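Local coordinates for nitrosopumilus output domain-containing protein (Pyrococcus horikoshii, PDB 2P9X), which is of unknown function but binds zinc ions and belongs to the Nitrosopumilus output domain family, at residues R17-A20 with P21-A25. Sequence-based numbering, arbitrary orientation.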
loop_
_atom_site.group_PDB
_atom_site.type_symbol
_atom_site.label_atom_id
_atom_site.label_comp_id
_atom_site.label_asym_id
_atom_site.label_seq_id
_atom_site.Cartn_x
_atom_site.Cartn_y
_atom_site.Cartn_z
ATOM N N ARG A 17 -17.182 -0.948 -4.093
ATOM C CA ARG A 17 -18.056 -1.471 -3.048
ATOM C C ARG A 17 -17.900 -2.985 -2.918
ATOM O O ARG A 17 -18.064 -3.541 -1.830
ATOM C CB ARG A 17 -19.510 -1.092 -3.344
ATOM C CG ARG A 17 -19.755 0.399 -3.139
ATOM C CD ARG A 17 -21.155 0.836 -3.545
ATOM N NE ARG A 17 -21.304 2.275 -3.360
ATOM C CZ ARG A 17 -22.246 3.013 -3.939
ATOM N NH1 ARG A 17 -23.137 2.446 -4.745
ATOM N NH2 ARG A 17 -22.283 4.323 -3.730
ATOM N N GLU A 18 -17.576 -3.642 -4.029
ATOM C CA GLU A 18 -17.377 -5.088 -4.030
ATOM C C GLU A 18 -16.073 -5.447 -3.325
ATOM O O GLU A 18 -15.984 -6.467 -2.645
ATOM C CB GLU A 18 -17.332 -5.623 -5.461
ATOM C CG GLU A 18 -17.233 -7.139 -5.529
ATOM C CD GLU A 18 -17.246 -7.668 -6.945
ATOM O OE1 GLU A 18 -17.688 -6.932 -7.853
ATOM O OE2 GLU A 18 -16.826 -8.829 -7.146
ATOM N N VAL A 19 -15.056 -4.608 -3.498
ATOM C CA VAL A 19 -13.761 -4.842 -2.874
ATOM C C VAL A 19 -13.869 -4.871 -1.355
ATOM O O VAL A 19 -13.512 -5.862 -0.711
ATOM C CB VAL A 19 -12.747 -3.744 -3.262
ATOM C CG1 VAL A 19 -11.460 -3.918 -2.461
ATOM C CG2 VAL A 19 -12.454 -3.820 -4.753
ATOM N N ALA A 20 -14.362 -3.777 -0.787
ATOM C CA ALA A 20 -14.498 -3.671 0.659
ATOM C C ALA A 20 -15.372 -2.474 1.014
ATOM O O ALA A 20 -15.419 -1.490 0.281
ATOM C CB ALA A 20 -13.120 -3.521 1.292
ATOM N N PRO A 21 -16.073 -2.543 2.154
ATOM C CA PRO A 21 -16.963 -1.486 2.636
ATOM C C PRO A 21 -16.423 -0.056 2.605
ATOM O O PRO A 21 -17.143 0.871 2.240
ATOM C CB PRO A 21 -17.287 -1.942 4.056
ATOM C CG PRO A 21 -16.347 -3.036 4.408
ATOM C CD PRO A 21 -16.102 -3.700 3.070
ATOM N N GLY A 22 -15.163 0.125 2.975
ATOM C CA GLY A 22 -14.617 1.469 3.015
ATOM C C GLY A 22 -13.792 1.977 1.850
ATOM O O GLY A 22 -13.344 3.124 1.886
ATOM N N LEU A 23 -13.584 1.170 0.817
ATOM C CA LEU A 23 -12.756 1.645 -0.290
ATOM C C LEU A 23 -13.315 2.881 -0.981
ATOM O O LEU A 23 -12.564 3.799 -1.309
ATOM C CB LEU A 23 -12.511 0.525 -1.310
ATOM C CG LEU A 23 -11.539 0.874 -2.443
ATOM C CD1 LEU A 23 -10.233 1.437 -1.866
ATOM C CD2 LEU A 23 -11.268 -0.387 -3.278
ATOM N N GLU A 24 -14.623 2.925 -1.209
ATOM C CA GLU A 24 -15.193 4.098 -1.866
ATOM C C GLU A 24 -14.871 5.360 -1.067
ATOM O O GLU A 24 -14.402 6.356 -1.620
ATOM C CB GLU A 24 -16.711 3.957 -2.014
ATOM C CG GLU A 24 -17.348 5.063 -2.856
ATOM C CD GLU A 24 -18.861 4.960 -2.893
ATOM O OE1 GLU A 24 -19.412 4.050 -2.248
ATOM O OE2 GLU A 24 -19.497 5.793 -3.568
ATOM N N ALA A 25 -15.108 5.311 0.242
ATOM C CA ALA A 25 -14.838 6.474 1.085
ATOM C C ALA A 25 -13.359 6.829 1.114
ATOM O O ALA A 25 -12.991 8.005 1.091
ATOM C CB ALA A 25 -15.324 6.213 2.496
HETATM O O HOH W 1 -16.523 0.755 -0.992
#
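R17 and E24 form a salt bridge across the turn where helix 3-19 ends and helix 23-35 begins. From CB the R17 chain runs out extended through CG and CD to NE, both carbons passing just under 4 Å from E24 OE1. R17 NE then donates to E24 OE1 at 2.8 Å in a fairly straight bond (156°). OE1 lies at the edge of the guanidinium, close to its plane; NE comes to OE1 from above the carboxylate plane, and the two flat groups are turned 55° apart. At the tip, NH2 adds only weak bonds to OE1 and OE2. The carboxylate gets there because E24 sets CG anti to its backbone N (chi1 -172°) and stays extended beyond it. An alanine in place of E24 would probably leave the R17 guanidinium without this mate and free to swing, and would take away one of the two glutamates, E24 and E28, that share a zinc site seen in this protein, though not occupied in this chain. Nearer the turn itself, A20 O accepts from L23 N at 3.3 Å, closing the turn through P21 and G22, while a water donates to A20 O and accepts from E24 N. On the buried side, V19 CG1 packs on L23 CD2 at 3.6 Å. L23 also rests on L16 of helix 3-19; Y60 of the second subunit packs on A20 and L23, and its L64 on V19, at the corner between helices 3-19 and 23-35.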